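Local coordinates for protein glycosyl hydrolase (Rhizobium leguminosarum bv. trifolii, PDB 5NDX) that probably hydrolyses O-glycosidic bonds as a family 39 glycosyl hydrolase and bacterial orthologue of human alpha-L-iduronidase, at residues 215-220 with 259-264; 138-143 with 176-181; 241-246 with 302-307. The protein carries 2 engineered substitutions. All coordinates share one frame; numbering follows the deposited sequence.

Interaction 1: 215-220 with 259-264. With 8U8 ((2~{R},3~{S},4~{S},5~{R},6~{S})-6-(4-methyl-2-oxidanylidene-chromen-7-yl)oxy-3,4,5-tris(oxidanyl)oxane-2-carboxylic acid), chain N.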
# COMPACT_ATOMS: atom_id res chain seq x y z
N ASP A 215 -14.11 11.78 14.34
CA ASP A 215 -12.76 11.53 14.83
C ASP A 215 -11.71 11.90 13.80
O ASP A 215 -10.57 12.05 14.16
CB ASP A 215 -12.63 10.09 15.22
CG ASP A 215 -13.57 9.72 16.38
OD1 ASP A 215 -13.51 10.40 17.39
OD2 ASP A 215 -14.39 8.79 16.26
N TYR A 216 -12.09 12.04 12.53
CA TYR A 216 -11.13 12.46 11.47
C TYR A 216 -11.91 12.97 10.28
O TYR A 216 -13.06 12.58 10.07
CB TYR A 216 -10.15 11.29 11.10
CG TYR A 216 -10.86 10.14 10.45
CD1 TYR A 216 -11.11 10.14 9.10
CD2 TYR A 216 -11.36 9.08 11.20
CE1 TYR A 216 -11.81 9.10 8.48
CE2 TYR A 216 -12.06 8.04 10.61
CZ TYR A 216 -12.27 8.05 9.23
OH TYR A 216 -12.98 7.04 8.59
N ILE A 217 -11.26 13.80 9.48
CA ILE A 217 -11.84 14.32 8.27
C ILE A 217 -11.16 13.69 7.06
O ILE A 217 -9.95 13.77 6.91
CB ILE A 217 -11.69 15.85 8.26
CG1 ILE A 217 -12.50 16.45 9.43
CG2 ILE A 217 -12.21 16.42 6.95
CD1 ILE A 217 -12.08 17.84 9.80
N SER A 218 -11.96 13.08 6.17
CA SER A 218 -11.42 12.43 5.01
C SER A 218 -11.94 13.01 3.71
O SER A 218 -13.14 13.28 3.58
CB SER A 218 -11.67 10.92 5.04
OG SER A 218 -13.03 10.65 5.06
N ILE A 219 -11.03 13.18 2.76
CA ILE A 219 -11.32 13.57 1.39
C ILE A 219 -10.48 12.74 0.41
O ILE A 219 -9.52 12.10 0.86
CB ILE A 219 -10.97 15.06 1.18
CG1 ILE A 219 -9.52 15.35 1.51
CG2 ILE A 219 -11.86 15.94 2.05
CD1 ILE A 219 -9.15 16.80 1.25
N HIS A 220 -10.86 12.72 -0.88
CA HIS A 220 -9.97 12.24 -1.93
C HIS A 220 -9.44 13.45 -2.71
O HIS A 220 -10.21 14.28 -3.16
CB HIS A 220 -10.57 11.41 -3.08
CG HIS A 220 -11.72 10.57 -2.76
ND1 HIS A 220 -11.90 9.99 -1.53
CD2 HIS A 220 -12.73 10.14 -3.54
CE1 HIS A 220 -12.97 9.22 -1.56
NE2 HIS A 220 -13.52 9.33 -2.75
N LEU A 259 -8.41 18.30 13.81
CA LEU A 259 -8.66 16.86 13.71
C LEU A 259 -7.70 16.16 12.70
O LEU A 259 -7.15 16.80 11.80
CB LEU A 259 -10.10 16.56 13.29
CG LEU A 259 -11.21 16.76 14.34
CD1 LEU A 259 -12.59 16.57 13.71
CD2 LEU A 259 -11.03 15.83 15.53
N PRO A 260 -7.50 14.87 12.88
CA PRO A 260 -6.75 14.11 11.88
C PRO A 260 -7.34 14.28 10.48
O PRO A 260 -8.56 14.24 10.31
CB PRO A 260 -6.81 12.67 12.41
CG PRO A 260 -6.97 12.80 13.92
CD PRO A 260 -7.77 14.08 14.11
N ILE A 261 -6.48 14.57 9.52
CA ILE A 261 -6.86 14.74 8.10
C ILE A 261 -6.39 13.52 7.33
O ILE A 261 -5.22 13.09 7.48
CB ILE A 261 -6.20 15.98 7.47
CG1 ILE A 261 -6.53 17.23 8.29
CG2 ILE A 261 -6.66 16.18 6.03
CD1 ILE A 261 -8.02 17.55 8.39
N VAL A 262 -7.28 12.98 6.50
CA VAL A 262 -7.01 11.75 5.77
C VAL A 262 -7.32 11.99 4.29
O VAL A 262 -8.38 12.55 3.97
CB VAL A 262 -7.89 10.64 6.34
CG1 VAL A 262 -7.85 9.40 5.45
CG2 VAL A 262 -7.45 10.35 7.77
N ASN A 263 -6.38 11.68 3.41
CA ASN A 263 -6.66 11.54 1.98
C ASN A 263 -6.85 10.04 1.75
O ASN A 263 -5.89 9.30 1.69
CB ASN A 263 -5.56 12.11 1.14
CG ASN A 263 -5.86 12.12 -0.34
OD1 ASN A 263 -6.73 11.39 -0.85
ND2 ASN A 263 -5.09 12.91 -1.06
N ASP A 264 -8.09 9.62 1.57
CA ASP A 264 -8.45 8.21 1.52
C ASP A 264 -8.33 7.58 0.12
O ASP A 264 -8.61 6.38 -0.05
CB ASP A 264 -9.86 7.99 2.18
CG ASP A 264 -10.99 8.74 1.47
OD1 ASP A 264 -10.74 9.40 0.40
OD2 ASP A 264 -12.15 8.66 1.94
C15 8U8 N . -8.54 6.82 8.96
C13 8U8 N . -7.61 7.16 9.94
C14 8U8 N . -7.89 8.15 10.86
C16 8U8 N . -6.99 8.43 11.88
O9 8U8 N . -7.24 9.35 12.65
O8 8U8 N . -5.80 7.79 11.94
C11 8U8 N . -5.52 6.79 11.08
C10 8U8 N . -4.33 6.14 11.30
C12 8U8 N . -6.40 6.45 10.07
C7 8U8 N . -6.05 5.39 9.24
C8 8U8 N . -4.84 4.73 9.44
C9 8U8 N . -3.97 5.09 10.48
O2 8U8 N . -2.80 4.39 10.65
C5 8U8 N . -2.14 4.43 11.94
O1 8U8 N . -1.33 5.61 11.81
C1 8U8 N . -0.39 5.92 12.86
C6 8U8 N . -1.13 6.24 14.21
O7 8U8 N . -2.30 6.66 14.17
O6 8U8 N . -0.51 5.99 15.26
C2 8U8 N . 0.53 4.71 12.98
O5 8U8 N . 1.56 4.89 14.00
C3 8U8 N . -0.30 3.44 13.27
O4 8U8 N . 0.58 2.34 13.28
C4 8U8 N . -1.32 3.21 12.15
O3 8U8 N . -2.18 2.11 12.43
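Strands 216-219 and 261-263 run side by side in parallel, the sixth and seventh strands of the family 39 TIM barrel. Four backbone bonds join the two segments: I217 N to P260 O (2.9 Å), V262 N to I217 O, I219 N to V262 O and D264 N to I219 O. Y216 meets the ligand, its CG in the crowded position between backbone N and carbonyl carbon (chi1 66°). Y216 CB packs on P260 CB at 3.8 Å. Y216 CG and CD2 then lie against 8U8 C14, CG at 3.6 Å. Y216 CD1 meets V262 CG2 at 3.9 Å. CE1, CE2 and CZ face 8U8 C15, the methyl carbon of the coumarin, which rests above the ring centre. The tip, Y216 OH, is hydrogen-bonded to F141 O on another strand. V262 CG2 and P260 CB complete this apolar wall, P260 CB lying 3.4 Å from 8U8 O9. On the face with I217, I219 and I261, away from the ligand, I217 CB touches I261 CD1, beside helices 190-200 and 235-252. At the C-terminal end, H220 ND1 donates to the syn lone pair of D264 OD1, 2.3 Å away, very short for a hydrogen bond and not to be pressed. The carboxyl plane is turned 45° from the ring. D264 OD2 forms a salt bridge with R57. H220 NE2 makes a weak hydrogen bond to Q146, the altered residue at the predicted proton-donor position. D264 thus fixes the imidazole with ND1 as donor; insofar as charged, it may favour a protonated ring, though R57 and E142 would modify this.

Interaction 2: 138-143 with 176-181. With 8U8 ((2~{R},3~{S},4~{S},5~{R},6~{S})-6-(4-methyl-2-oxidanylidene-chromen-7-yl)oxy-3,4,5-tris(oxidanyl)oxane-2-carboxylic acid), chain N.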
# COMPACT_ATOMS: atom_id res chain seq x y z
N THR A 138 -8.70 -1.62 16.44
CA THR A 138 -7.61 -1.22 15.54
C THR A 138 -8.13 -0.79 14.15
O THR A 138 -7.32 -0.33 13.31
CB THR A 138 -6.54 -2.32 15.37
OG1 THR A 138 -7.08 -3.43 14.62
CG2 THR A 138 -5.91 -2.79 16.77
N TRP A 139 -9.45 -0.90 13.91
CA TRP A 139 -10.02 -0.56 12.62
C TRP A 139 -10.39 0.91 12.60
O TRP A 139 -10.35 1.54 13.64
CB TRP A 139 -11.23 -1.38 12.31
CG TRP A 139 -11.00 -2.86 12.23
CD1 TRP A 139 -9.86 -3.53 12.44
CD2 TRP A 139 -12.01 -3.83 11.96
NE1 TRP A 139 -10.08 -4.90 12.32
CE2 TRP A 139 -11.40 -5.10 12.00
CE3 TRP A 139 -13.37 -3.75 11.61
CZ2 TRP A 139 -12.09 -6.27 11.76
CZ3 TRP A 139 -14.06 -4.93 11.36
CH2 TRP A 139 -13.43 -6.16 11.44
N TYR A 140 -10.64 1.45 11.40
CA TYR A 140 -11.25 2.78 11.25
C TYR A 140 -12.52 2.59 10.44
O TYR A 140 -12.53 1.81 9.52
CB TYR A 140 -10.31 3.81 10.59
CG TYR A 140 -9.11 4.08 11.45
CD1 TYR A 140 -8.01 3.24 11.42
CD2 TYR A 140 -9.10 5.13 12.35
CE1 TYR A 140 -6.93 3.45 12.28
CE2 TYR A 140 -8.00 5.38 13.19
CZ TYR A 140 -6.93 4.52 13.18
OH TYR A 140 -5.83 4.76 14.04
N PHE A 141 -13.58 3.31 10.82
CA PHE A 141 -14.84 3.28 10.11
C PHE A 141 -15.04 4.61 9.45
O PHE A 141 -14.68 5.64 10.01
CB PHE A 141 -16.00 3.02 11.07
CG PHE A 141 -15.96 1.66 11.65
CD1 PHE A 141 -16.56 0.59 10.97
CD2 PHE A 141 -15.23 1.41 12.79
CE1 PHE A 141 -16.48 -0.70 11.48
CE2 PHE A 141 -15.12 0.12 13.29
CZ PHE A 141 -15.76 -0.92 12.63
N GLU A 142 -15.61 4.57 8.25
CA GLU A 142 -15.78 5.75 7.41
C GLU A 142 -17.16 5.79 6.81
O GLU A 142 -17.76 4.75 6.54
CB GLU A 142 -14.80 5.72 6.21
CG GLU A 142 -14.51 7.10 5.69
CD GLU A 142 -13.58 7.13 4.49
OE1 GLU A 142 -13.46 6.09 3.84
OE2 GLU A 142 -13.02 8.18 4.19
N THR A 143 -17.61 6.99 6.53
CA THR A 143 -18.80 7.16 5.69
C THR A 143 -18.60 6.59 4.29
O THR A 143 -17.48 6.44 3.77
CB THR A 143 -19.11 8.62 5.37
OG1 THR A 143 -17.95 9.19 4.74
CG2 THR A 143 -19.48 9.37 6.60
N SER A 176 -15.42 4.35 21.34
CA SER A 176 -14.05 4.52 20.93
C SER A 176 -13.74 3.90 19.53
O SER A 176 -12.61 3.95 19.09
CB SER A 176 -13.14 3.96 22.03
OG SER A 176 -13.25 2.56 22.02
N LEU A 177 -14.71 3.30 18.84
CA LEU A 177 -14.47 2.86 17.46
C LEU A 177 -14.41 4.13 16.58
O LEU A 177 -15.41 4.88 16.51
CB LEU A 177 -15.57 1.92 16.95
CG LEU A 177 -15.63 0.62 17.75
CD1 LEU A 177 -16.90 -0.15 17.43
CD2 LEU A 177 -14.38 -0.25 17.58
N PRO A 178 -13.26 4.39 15.95
CA PRO A 178 -13.20 5.70 15.26
C PRO A 178 -14.13 5.82 14.03
O PRO A 178 -14.34 4.84 13.32
CB PRO A 178 -11.73 5.79 14.84
CG PRO A 178 -11.01 4.84 15.72
CD PRO A 178 -11.95 3.71 15.93
N MET A 179 -14.75 6.98 13.90
CA MET A 179 -15.67 7.26 12.83
C MET A 179 -15.26 8.56 12.17
O MET A 179 -14.89 9.52 12.84
CB MET A 179 -17.09 7.43 13.32
CG MET A 179 -18.08 7.71 12.19
SD MET A 179 -18.21 6.32 11.04
CE MET A 179 -19.05 7.07 9.63
N GLY A 180 -15.36 8.60 10.85
CA GLY A 180 -15.02 9.82 10.13
C GLY A 180 -15.58 9.84 8.75
O GLY A 180 -16.29 8.92 8.33
N GLY A 181 -15.28 10.92 8.04
CA GLY A 181 -15.84 11.16 6.74
C GLY A 181 -15.55 12.56 6.31
O GLY A 181 -14.75 13.26 6.94
C15 8U8 N . -8.54 6.82 8.96
C13 8U8 N . -7.61 7.16 9.94
C14 8U8 N . -7.89 8.15 10.86
C16 8U8 N . -6.99 8.43 11.88
O9 8U8 N . -7.24 9.35 12.65
O8 8U8 N . -5.80 7.79 11.94
C11 8U8 N . -5.52 6.79 11.08
C10 8U8 N . -4.33 6.14 11.30
C12 8U8 N . -6.40 6.45 10.07
C7 8U8 N . -6.05 5.39 9.24
C8 8U8 N . -4.84 4.73 9.44
C9 8U8 N . -3.97 5.09 10.48
O2 8U8 N . -2.80 4.39 10.65
C5 8U8 N . -2.14 4.43 11.94
O1 8U8 N . -1.33 5.61 11.81
C1 8U8 N . -0.39 5.92 12.86
C6 8U8 N . -1.13 6.24 14.21
O7 8U8 N . -2.30 6.66 14.17
O6 8U8 N . -0.51 5.99 15.26
C2 8U8 N . 0.53 4.71 12.98
O5 8U8 N . 1.56 4.89 14.00
C3 8U8 N . -0.30 3.44 13.27
O4 8U8 N . 0.58 2.34 13.28
C4 8U8 N . -1.32 3.21 12.15
O3 8U8 N . -2.18 2.11 12.43
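A beta-alpha-beta unit, strand 140-142, helix 155-171 and strand 179-184, brings these two parallel strands together. F141 N donates to P178 O at 3.0 Å, from above the carbonyl plane. T143 N reaches G180 O at 3.0 Å, nearly along the C=O axis. Between them, G180 N to F141 O is weak. The two strands are the fourth and fifth of the TIM barrel. Y140 belongs to the ligand pocket. Its ring lies flat against the coumarin, nearly parallel, with 8U8 C12 3.5 Å above the ring centre. P178 CB touches Y140 CD2 obliquely at 3.7 Å. An alanine in place of Y140 would probably cost the coumarin this flat surface and P178 its aromatic neighbour. F141 points to the other side, with P178 O in plane at its ring edge. M179 starts with CG anti to the backbone N, then bends at chi2 (64°). The bend lays M179 SD 4.0 Å from F141 CB and brings M179 CE to 3.4 Å from T143 N. A side chain at G181 would run into T143 CG2. E142 pairs with G180 and extends from the face opposite F141 and M179; its OE1 forms a salt bridge with R57.

Interaction 3: 241-246 with 302-307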
# COMPACT_ATOMS: atom_id res chain seq x y z
N ARG A 241 -4.62 21.66 -2.49
CA ARG A 241 -6.04 21.55 -2.24
C ARG A 241 -6.35 21.05 -0.83
O ARG A 241 -7.34 21.48 -0.25
CB ARG A 241 -6.78 20.75 -3.32
CG ARG A 241 -6.71 21.44 -4.71
CD ARG A 241 -7.70 20.80 -5.66
NE ARG A 241 -7.50 19.35 -5.70
CZ ARG A 241 -6.56 18.75 -6.41
NH1 ARG A 241 -5.76 19.46 -7.19
NH2 ARG A 241 -6.46 17.42 -6.37
N THR A 242 -5.50 20.19 -0.27
CA THR A 242 -5.67 19.71 1.10
C THR A 242 -5.54 20.87 2.10
O THR A 242 -6.33 20.96 3.05
CB THR A 242 -4.67 18.57 1.43
OG1 THR A 242 -4.84 17.53 0.46
CG2 THR A 242 -4.89 18.00 2.84
N LEU A 243 -4.57 21.74 1.88
CA LEU A 243 -4.36 22.90 2.73
C LEU A 243 -5.48 23.95 2.56
O LEU A 243 -5.81 24.63 3.52
CB LEU A 243 -2.99 23.52 2.49
CG LEU A 243 -1.79 22.70 2.96
CD1 LEU A 243 -0.50 23.42 2.60
CD2 LEU A 243 -1.85 22.42 4.44
N LEU A 244 -6.06 24.03 1.37
CA LEU A 244 -7.24 24.87 1.13
C LEU A 244 -8.39 24.38 1.98
O LEU A 244 -9.12 25.17 2.55
CB LEU A 244 -7.67 24.82 -0.33
CG LEU A 244 -8.63 25.89 -0.81
CD1 LEU A 244 -7.89 27.22 -0.84
CD2 LEU A 244 -9.10 25.55 -2.22
N VAL A 245 -8.56 23.07 2.05
CA VAL A 245 -9.65 22.49 2.87
C VAL A 245 -9.39 22.79 4.34
O VAL A 245 -10.29 23.20 5.10
CB VAL A 245 -9.80 20.97 2.62
CG1 VAL A 245 -10.81 20.32 3.56
CG2 VAL A 245 -10.19 20.71 1.18
N VAL A 246 -8.17 22.61 4.75
CA VAL A 246 -7.80 22.95 6.12
C VAL A 246 -8.08 24.46 6.40
O VAL A 246 -8.65 24.79 7.42
CB VAL A 246 -6.34 22.55 6.42
CG1 VAL A 246 -5.87 23.10 7.78
CG2 VAL A 246 -6.19 21.03 6.43
N PRO A 302 5.99 21.28 9.02
CA PRO A 302 5.65 22.60 9.57
C PRO A 302 4.38 22.59 10.39
O PRO A 302 3.93 23.63 10.78
CB PRO A 302 5.41 23.47 8.31
CG PRO A 302 5.30 22.52 7.15
CD PRO A 302 5.55 21.12 7.62
N LYS A 303 3.76 21.43 10.58
CA LYS A 303 2.52 21.33 11.29
C LYS A 303 1.44 22.22 10.74
O LYS A 303 0.70 22.80 11.50
CB LYS A 303 2.73 21.62 12.77
CG LYS A 303 3.84 20.79 13.37
CD LYS A 303 4.19 21.26 14.76
CE LYS A 303 3.64 20.33 15.83
NZ LYS A 303 4.57 19.19 16.01
N ALA A 304 1.31 22.29 9.42
CA ALA A 304 0.24 23.04 8.80
C ALA A 304 -1.11 22.35 8.99
O ALA A 304 -2.15 22.97 8.88
CB ALA A 304 0.54 23.26 7.33
N ALA A 305 -1.09 21.07 9.31
CA ALA A 305 -2.31 20.36 9.60
C ALA A 305 -1.97 19.05 10.25
O ALA A 305 -0.83 18.61 10.16
CB ALA A 305 -3.08 20.12 8.33
N ASN A 306 -2.95 18.41 10.87
CA ASN A 306 -2.72 17.12 11.52
C ASN A 306 -2.88 15.98 10.47
O ASN A 306 -3.74 15.11 10.59
CB ASN A 306 -3.73 16.99 12.69
CG ASN A 306 -3.46 15.81 13.59
OD1 ASN A 306 -2.44 15.16 13.48
ND2 ASN A 306 -4.38 15.56 14.50
N PHE A 307 -2.01 15.96 9.46
CA PHE A 307 -2.19 15.03 8.35
C PHE A 307 -1.79 13.64 8.83
O PHE A 307 -0.69 13.46 9.29
CB PHE A 307 -1.41 15.41 7.10
CG PHE A 307 -1.79 14.60 5.91
CD1 PHE A 307 -2.88 14.96 5.12
CD2 PHE A 307 -1.11 13.43 5.61
CE1 PHE A 307 -3.26 14.16 4.06
CE2 PHE A 307 -1.46 12.65 4.53
CZ PHE A 307 -2.55 13.02 3.76
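Three side chains of helix segment 241-246, T242, L243 and V246, face the incoming chain of 302-307. T242 and V246 are one turn apart and both point at the opposing segment. L243 starts out beside them, and its end swings closer. Across from them, A304, A305 and F307 all direct their CB atoms at the helix. V246 carries the centre of the contact. Its CG1 is anti to the backbone N (chi1 171°) and its CG2 is anti to the carbonyl carbon. The two methyls therefore spread over A305: V246 CG2 is 3.8 Å from A305 CB, and V246 CG1 is 4.1 Å from the same carbon. V246 CG1 also comes to 3.9 Å from A304 O. L243 has CG anti to the carbonyl carbon. Its chi2 (178°) extends CD1, and the other branch, L243 CD2, is turned to A304 CB, 3.8 Å away, in a tip-to-tip contact.

In the TIM barrel, helix 235-252 links strands 216-219 and 261-263, while 302-307 leads from helix 282-300 into strand 307-310. The contact thus lies on the outside of the barrel, away from the annotated sites. The entry into the last strand is shaped by two turns. K303, with positive phi, ends the preceding helix in a Schellman motif. N306 is the centre of an inverse gamma turn, with a weak bond from F307 N to A305 O.

F307 has CG anti to the backbone N (chi1 -170°). Its CD1 meets T242 CG2 obliquely at 4.3 Å. T242 OG1 is bonded to I238 O within its own helix, so the methyl is the part that faces the ring. I299 of helix 282-300 packs against L243, A305 and F307, and I261 lies against both T242 and F307.

All three contacts belong to one TIM barrel. Along the chain, interaction 2 precedes interaction 1, while interactions 1 and 3 interleave. Interactions 1 and 2 have centres about 11 Å apart and share the parallel sheet, where strands 179-184 and 216-219 are neighbours. Both touch the same 8U8. They also meet through E142 OE2, near S218 OG and D264 OD2; the two carboxylates may share a proton. Interaction 3 lies mainly in the outer helix layer, but 302-307 ends at the start of strand 307-310. Its centre is about 10 Å from that of interaction 1, and a backbone hydrogen bond between I261 and N306 joins them. Interactions 2 and 3 do not touch. Strand 261-263 thus connects ligand wall and helix layer.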